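Local coordinates for cyclic GMP-AMP synthase-like receptor (PDB 7LT2), which senses double-stranded RNA in innate immunity and catalyses the formation of 2',3'-cGAMP from ATP and GTP, at residues K255-I265 with W297-T308. Sequence-based numbering, arbitrary orientation.
Sequences KNRLKPAVKLI and WNKSLREVFMTT
Trp297 and Arg257 show how two helices can be tied together by the segments that lead into them, here a turn on one side and a short 3-10 segment on the other. One face of the indole takes two aliphatic groups side by side: Leu258 CD1 stands 3.6 Å from the centroid of the six-membered ring, almost on its normal, while CD of Lys255 lies over the five-membered ring. The amine of Lys255 turns away from the contact to hydrogen-bond Leu251 O. Lys255 to Leu258 form a type II' turn, which brings Arg257 N to Trp297 O in a nearly straight bond of 3.3 Å, lying in the carbonyl plane. CG of Arg257 lies against Leu301 CA, and a bend at chi2 (69°) turns CD back so that NE can reach Lys299 O at 2.6 Å, close to the guanidinium plane; one water links Arg257 NH2 to Asn298 O. Beside it Asn256 ND2 donates to Asn298 OD1, the two amide planes turned 55° apart.

Beyond these lead-in segments the helices of the HhH/H2TH-like Mab-21 domain cross at -50°, their axes 9.1 Å apart. At the crossing Ala261 lies opposite Phe305, CA to CA 5.0 Å, with its methyl group against Val304 CG1. Leu301 sends CD1 across to Pro260 CB on one flank. Farther along, the CE1 corner of Phe305 meets Leu264 CB at 3.6 Å and Ile265 CG1. Helix 5-13 adds Leu6 against Leu264, Leu301 and Phe305, whereas Ile289, from the helix that supplies manganese ligands, touches both Leu258 and Trp297.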
ATOM      1  N   LYS A 255       5.444  17.812   3.347  1.00 16.86           N
ATOM      2  CA  LYS A 255       6.836  17.963   2.942  1.00 19.50           C
ATOM      3  C   LYS A 255       6.957  18.481   1.514  1.00 19.40           C
ATOM      4  O   LYS A 255       7.921  18.162   0.810  1.00 22.58           O
ATOM      5  CB  LYS A 255       7.604  16.654   3.123  1.00 19.38           C
ATOM      6  CG  LYS A 255       7.944  16.395   4.591  1.00 20.95           C
ATOM      7  CD  LYS A 255       8.815  15.172   4.792  1.00 21.37           C
ATOM      8  CE  LYS A 255       9.352  15.113   6.219  1.00 22.36           C
ATOM      9  NZ  LYS A 255       8.289  14.920   7.246  1.00 19.56           N
ATOM     10  N   ASN A 256       5.989  19.288   1.085  1.00 24.67           N
ATOM     11  CA  ASN A 256       6.119  20.185  -0.063  1.00 22.09           C
ATOM     12  C   ASN A 256       6.642  19.487  -1.312  1.00 19.90           C
ATOM     13  O   ASN A 256       5.869  18.865  -2.045  1.00 21.56           O
ATOM     14  CB  ASN A 256       7.019  21.366   0.314  1.00 23.16           C
ATOM     15  CG  ASN A 256       6.858  22.540  -0.625  1.00 25.67           C
ATOM     16  OD1 ASN A 256       6.130  22.464  -1.616  1.00 27.52           O
ATOM     17  ND2 ASN A 256       7.529  23.642  -0.313  1.00 27.30           N
ATOM     18  N   ARG A 257       7.950  19.581  -1.563  1.00 19.91           N
ATOM     19  CA  ARG A 257       8.522  19.021  -2.782  1.00 18.44           C
ATOM     20  C   ARG A 257       8.651  17.498  -2.762  1.00 18.52           C
ATOM     21  O   ARG A 257       8.967  16.912  -3.804  1.00 19.02           O
ATOM     22  CB  ARG A 257       9.903  19.636  -3.053  1.00 17.97           C
ATOM     23  CG  ARG A 257       9.878  20.946  -3.849  1.00 19.50           C
ATOM     24  CD  ARG A 257       9.277  22.076  -3.036  1.00 25.83           C
ATOM     25  NE  ARG A 257       9.629  23.388  -3.574  1.00 25.73           N
ATOM     26  CZ  ARG A 257       8.808  24.163  -4.269  1.00 28.56           C
ATOM     27  NH1 ARG A 257       7.572  23.784  -4.554  1.00 31.25           N
ATOM     28  NH2 ARG A 257       9.233  25.355  -4.678  1.00 26.83           N
ATOM     29  N   LEU A 258       8.396  16.840  -1.627  1.00 17.03           N
ATOM     30  CA  LEU A 258       8.761  15.429  -1.491  1.00 16.58           C
ATOM     31  C   LEU A 258       7.982  14.536  -2.455  1.00 19.04           C
ATOM     32  O   LEU A 258       8.574  13.723  -3.172  1.00 17.80           O
ATOM     33  CB  LEU A 258       8.553  14.959  -0.048  1.00 17.80           C
ATOM     34  CG  LEU A 258       8.964  13.503   0.230  1.00 17.21           C
ATOM     35  CD1 LEU A 258       9.536  13.373   1.632  1.00 21.21           C
ATOM     36  CD2 LEU A 258       7.801  12.520   0.048  1.00 17.93           C
ATOM     37  N   LYS A 259       6.648  14.632  -2.457  1.00 17.72           N
ATOM     38  CA  LYS A 259       5.872  13.674  -3.246  1.00 17.84           C
ATOM     39  C   LYS A 259       6.062  13.880  -4.749  1.00 19.86           C
ATOM     40  O   LYS A 259       6.183  12.886  -5.476  1.00 17.38           O
ATOM     41  CB  LYS A 259       4.389  13.717  -2.852  1.00 17.04           C
ATOM     42  CG  LYS A 259       4.150  13.182  -1.443  1.00 19.64           C
ATOM     43  CD  LYS A 259       2.674  13.041  -1.119  1.00 14.74           C
ATOM     44  CE  LYS A 259       2.497  12.509   0.300  1.00 16.52           C
ATOM     45  NZ  LYS A 259       1.059  12.322   0.644  1.00 20.67           N
ATOM     46  N   PRO A 260       6.112  15.117  -5.269  1.00 16.48           N
ATOM     47  CA  PRO A 260       6.523  15.264  -6.679  1.00 17.55           C
ATOM     48  C   PRO A 260       7.878  14.640  -6.971  1.00 17.33           C
ATOM     49  O   PRO A 260       8.036  13.970  -7.997  1.00 18.74           O
ATOM     50  CB  PRO A 260       6.526  16.788  -6.886  1.00 16.34           C
ATOM     51  CG  PRO A 260       5.480  17.272  -5.935  1.00 17.79           C
ATOM     52  CD  PRO A 260       5.617  16.394  -4.718  1.00 16.13           C
ATOM     53  N   ALA A 261       8.855  14.813  -6.076  1.00 17.98           N
ATOM     54  CA  ALA A 261      10.178  14.239  -6.309  1.00 18.01           C
ATOM     55  C   ALA A 261      10.127  12.716  -6.346  1.00 17.30           C
ATOM     56  O   ALA A 261      10.793  12.084  -7.177  1.00 17.34           O
ATOM     57  CB  ALA A 261      11.155  14.719  -5.234  1.00 17.41           C
ATOM     58  N   VAL A 262       9.344  12.105  -5.450  1.00 16.22           N
ATOM     59  CA  VAL A 262       9.233  10.647  -5.457  1.00 14.27           C
ATOM     60  C   VAL A 262       8.652  10.173  -6.778  1.00 15.74           C
ATOM     61  O   VAL A 262       9.143   9.212  -7.379  1.00 17.36           O
ATOM     62  CB  VAL A 262       8.380  10.150  -4.277  1.00 16.49           C
ATOM     63  CG1 VAL A 262       8.160   8.639  -4.397  1.00 15.92           C
ATOM     64  CG2 VAL A 262       9.051  10.463  -2.963  1.00 19.63           C
ATOM     65  N   LYS A 263       7.597  10.841  -7.245  1.00 17.08           N
ATOM     66  CA  LYS A 263       6.911  10.395  -8.450  1.00 15.41           C
ATOM     67  C   LYS A 263       7.759  10.617  -9.693  1.00 16.60           C
ATOM     68  O   LYS A 263       7.728   9.789 -10.610  1.00 18.59           O
ATOM     69  CB  LYS A 263       5.554  11.098  -8.557  1.00 16.51           C
ATOM     70  CG  LYS A 263       4.529  10.539  -7.548  1.00 15.81           C
ATOM     71  CD  LYS A 263       3.176  11.222  -7.664  1.00 19.92           C
ATOM     72  CE  LYS A 263       3.160  12.539  -6.901  1.00 24.75           C
ATOM     73  NZ  LYS A 263       1.788  13.117  -6.838  1.00 28.65           N
ATOM     74  N   LEU A 264       8.544  11.701  -9.729  1.00 17.07           N
ATOM     75  CA  LEU A 264       9.472  11.903 -10.840  1.00 18.26           C
ATOM     76  C   LEU A 264      10.487  10.771 -10.911  1.00 18.02           C
ATOM     77  O   LEU A 264      10.787  10.263 -11.996  1.00 17.25           O
ATOM     78  CB  LEU A 264      10.186  13.251 -10.700  1.00 18.59           C
ATOM     79  CG  LEU A 264       9.332  14.507 -10.880  1.00 22.97           C
ATOM     80  CD1 LEU A 264      10.046  15.729 -10.314  1.00 22.39           C
ATOM     81  CD2 LEU A 264       9.009  14.719 -12.344  1.00 21.24           C
ATOM     82  N   ILE A 265      11.022  10.357  -9.760  1.00 18.40           N
ATOM     83  CA  ILE A 265      11.967   9.245  -9.748  1.00 18.37           C
ATOM     84  C   ILE A 265      11.265   7.937 -10.104  1.00 17.92           C
ATOM     85  O   ILE A 265      11.808   7.116 -10.854  1.00 19.12           O
ATOM     86  CB  ILE A 265      12.686   9.168  -8.388  1.00 18.44           C
ATOM     87  CG1 ILE A 265      13.592  10.392  -8.211  1.00 20.56           C
ATOM     88  CG2 ILE A 265      13.482   7.869  -8.268  1.00 19.84           C
ATOM     89  CD1 ILE A 265      14.283  10.467  -6.865  1.00 20.14           C
ATOM     90  N   TRP A 297      13.045  19.977   2.279  1.00 20.02           N
ATOM     91  CA  TRP A 297      11.873  19.772   1.440  1.00 21.26           C
ATOM     92  C   TRP A 297      11.247  21.071   0.952  1.00 21.32           C
ATOM     93  O   TRP A 297      10.312  21.025   0.143  1.00 19.47           O
ATOM     94  CB  TRP A 297      10.860  18.923   2.210  1.00 21.03           C
ATOM     95  CG  TRP A 297      11.502  17.659   2.719  1.00 19.17           C
ATOM     96  CD1 TRP A 297      11.792  17.350   4.018  1.00 19.60           C
ATOM     97  CD2 TRP A 297      11.975  16.558   1.930  1.00 18.91           C
ATOM     98  NE1 TRP A 297      12.398  16.120   4.086  1.00 20.29           N
ATOM     99  CE2 TRP A 297      12.527  15.614   2.819  1.00 20.00           C
ATOM    100  CE3 TRP A 297      11.986  16.281   0.558  1.00 18.49           C
ATOM    101  CZ2 TRP A 297      13.081  14.406   2.386  1.00 19.87           C
ATOM    102  CZ3 TRP A 297      12.535  15.075   0.124  1.00 19.91           C
ATOM    103  CH2 TRP A 297      13.076  14.155   1.039  1.00 20.16           C
ATOM    104  N   ASN A 298      11.743  22.222   1.400  1.00 20.89           N
ATOM    105  CA  ASN A 298      11.266  23.511   0.917  1.00 24.35           C
ATOM    106  C   ASN A 298      12.177  24.113  -0.141  1.00 26.64           C
ATOM    107  O   ASN A 298      11.918  25.228  -0.604  1.00 26.97           O
ATOM    108  CB  ASN A 298      11.100  24.482   2.090  1.00 24.60           C
ATOM    109  CG  ASN A 298       9.989  24.054   3.027  1.00 27.67           C
ATOM    110  OD1 ASN A 298       8.974  23.517   2.582  1.00 26.25           O
ATOM    111  ND2 ASN A 298      10.181  24.268   4.327  1.00 27.34           N
ATOM    112  N   LYS A 299      13.224  23.398  -0.543  1.00 24.18           N
ATOM    113  CA  LYS A 299      14.062  23.855  -1.638  1.00 23.72           C
ATOM    114  C   LYS A 299      13.301  23.722  -2.955  1.00 22.70           C
ATOM    115  O   LYS A 299      12.171  23.231  -3.005  1.00 24.22           O
ATOM    116  CB  LYS A 299      15.376  23.078  -1.644  1.00 24.10           C
ATOM    117  CG  LYS A 299      16.203  23.367  -0.405  1.00 27.60           C
ATOM    118  CD  LYS A 299      17.527  22.652  -0.398  1.00 31.16           C
ATOM    119  CE  LYS A 299      18.409  23.199   0.718  1.00 42.68           C
ATOM    120  NZ  LYS A 299      19.839  22.821   0.554  1.00 45.34           N
ATOM    121  N   SER A 300      13.916  24.194  -4.036  1.00 25.53           N
ATOM    122  CA  SER A 300      13.267  24.110  -5.336  1.00 22.54           C
ATOM    123  C   SER A 300      13.009  22.652  -5.691  1.00 22.86           C
ATOM    124  O   SER A 300      13.701  21.743  -5.222  1.00 20.55           O
ATOM    125  CB  SER A 300      14.124  24.774  -6.416  1.00 24.93           C
ATOM    126  OG  SER A 300      15.252  23.980  -6.756  1.00 24.50           O
ATOM    127  N   LEU A 301      11.981  22.427  -6.509  1.00 20.29           N
ATOM    128  CA  LEU A 301      11.707  21.066  -6.954  1.00 20.77           C
ATOM    129  C   LEU A 301      12.899  20.489  -7.706  1.00 21.54           C
ATOM    130  O   LEU A 301      13.226  19.306  -7.550  1.00 19.75           O
ATOM    131  CB  LEU A 301      10.445  21.026  -7.816  1.00 19.50           C
ATOM    132  CG  LEU A 301      10.021  19.626  -8.282  1.00 17.93           C
ATOM    133  CD1 LEU A 301      10.010  18.609  -7.129  1.00 21.00           C
ATOM    134  CD2 LEU A 301       8.656  19.679  -8.949  1.00 19.19           C
ATOM    135  N   ARG A 302      13.579  21.314  -8.509  1.00 22.31           N
ATOM    136  CA  ARG A 302      14.761  20.830  -9.214  1.00 19.60           C
ATOM    137  C   ARG A 302      15.834  20.365  -8.235  1.00 21.26           C
ATOM    138  O   ARG A 302      16.423  19.291  -8.409  1.00 22.34           O
ATOM    139  CB  ARG A 302      15.312  21.915 -10.137  1.00 21.90           C
ATOM    140  CG  ARG A 302      16.458  21.423 -11.007  1.00 20.87           C
ATOM    141  CD  ARG A 302      17.046  22.543 -11.829  1.00 23.98           C
ATOM    142  NE  ARG A 302      18.244  22.109 -12.535  1.00 28.14           N
ATOM    143  CZ  ARG A 302      19.097  22.935 -13.123  1.00 34.25           C
ATOM    144  NH1 ARG A 302      18.908  24.245 -13.111  1.00 31.81           N
ATOM    145  NH2 ARG A 302      20.168  22.436 -13.732  1.00 33.37           N
ATOM    146  N   GLU A 303      16.095  21.154  -7.187  1.00 21.43           N
ATOM    147  CA  GLU A 303      17.155  20.783  -6.257  1.00 19.91           C
ATOM    148  C   GLU A 303      16.786  19.541  -5.450  1.00 21.50           C
ATOM    149  O   GLU A 303      17.632  18.662  -5.235  1.00 20.65           O
ATOM    150  CB  GLU A 303      17.494  21.943  -5.319  1.00 28.73           C
ATOM    151  CG  GLU A 303      18.645  21.607  -4.385  1.00 26.82           C
ATOM    152  CD  GLU A 303      19.142  22.790  -3.580  1.00 38.69           C
ATOM    153  OE1 GLU A 303      18.605  23.908  -3.747  1.00 30.42           O
ATOM    154  OE2 GLU A 303      20.080  22.590  -2.780  1.00 36.62           O
ATOM    155  N   VAL A 304      15.536  19.444  -4.992  1.00 21.24           N
ATOM    156  CA  VAL A 304      15.120  18.249  -4.260  1.00 19.87           C
ATOM    157  C   VAL A 304      15.196  17.022  -5.163  1.00 20.48           C
ATOM    158  O   VAL A 304      15.698  15.964  -4.759  1.00 19.88           O
ATOM    159  CB  VAL A 304      13.707  18.439  -3.675  1.00 19.21           C
ATOM    160  CG1 VAL A 304      13.225  17.153  -2.988  1.00 18.65           C
ATOM    161  CG2 VAL A 304      13.690  19.598  -2.689  1.00 20.60           C
ATOM    162  N   PHE A 305      14.703  17.145  -6.397  1.00 20.08           N
ATOM    163  CA  PHE A 305      14.751  16.025  -7.337  1.00 20.28           C
ATOM    164  C   PHE A 305      16.187  15.592  -7.615  1.00 20.17           C
ATOM    165  O   PHE A 305      16.512  14.401  -7.541  1.00 18.10           O
ATOM    166  CB  PHE A 305      14.041  16.407  -8.639  1.00 18.67           C
ATOM    167  CG  PHE A 305      14.253  15.420  -9.767  1.00 20.63           C
ATOM    168  CD1 PHE A 305      13.643  14.174  -9.743  1.00 19.37           C
ATOM    169  CD2 PHE A 305      15.036  15.754 -10.859  1.00 20.02           C
ATOM    170  CE1 PHE A 305      13.831  13.270 -10.777  1.00 20.04           C
ATOM    171  CE2 PHE A 305      15.228  14.855 -11.899  1.00 22.47           C
ATOM    172  CZ  PHE A 305      14.625  13.613 -11.859  1.00 19.81           C
ATOM    173  N   MET A 306      17.060  16.546  -7.950  1.00 22.14           N
ATOM    174  CA  MET A 306      18.440  16.200  -8.277  1.00 21.86           C
ATOM    175  C   MET A 306      19.167  15.598  -7.084  1.00 20.38           C
ATOM    176  O   MET A 306      19.940  14.644  -7.232  1.00 19.85           O
ATOM    177  CB  MET A 306      19.188  17.434  -8.783  1.00 22.05           C
ATOM    178  CG  MET A 306      18.754  17.901 -10.164  1.00 23.57           C
ATOM    179  SD  MET A 306      18.999  16.638 -11.430  1.00 24.52           S
ATOM    180  CE  MET A 306      20.753  16.337 -11.250  1.00 25.03           C
ATOM    181  N   THR A 307      18.942  16.145  -5.891  1.00 20.93           N
ATOM    182  CA  THR A 307      19.664  15.650  -4.727  1.00 21.54           C
ATOM    183  C   THR A 307      19.185  14.260  -4.328  1.00 19.89           C
ATOM    184  O   THR A 307      20.007  13.381  -4.041  1.00 21.46           O
ATOM    185  CB  THR A 307      19.521  16.627  -3.563  1.00 21.39           C
ATOM    186  OG1 THR A 307      20.196  17.845  -3.895  1.00 23.72           O
ATOM    187  CG2 THR A 307      20.138  16.039  -2.300  1.00 25.80           C
ATOM    188  N   THR A 308      17.864  14.036  -4.314  1.00 19.05           N
ATOM    189  CA  THR A 308      17.363  12.716  -3.943  1.00 17.58           C
ATOM    190  C   THR A 308      17.671  11.686  -5.022  1.00 20.92           C
ATOM    191  O   THR A 308      17.893  10.515  -4.706  1.00 20.85           O
ATOM    192  CB  THR A 308      15.858  12.751  -3.644  1.00 17.99           C
ATOM    193  OG1 THR A 308      15.120  13.261  -4.766  1.00 18.58           O
ATOM    194  CG2 THR A 308      15.576  13.608  -2.415  1.00 17.06           C
TER
HETATM  195  O   HOH W   1       8.904  26.318  -0.716  1.00 39.45           O
HETATM  196  O   HOH W   2      11.501  26.571  -3.153  1.00 32.99           O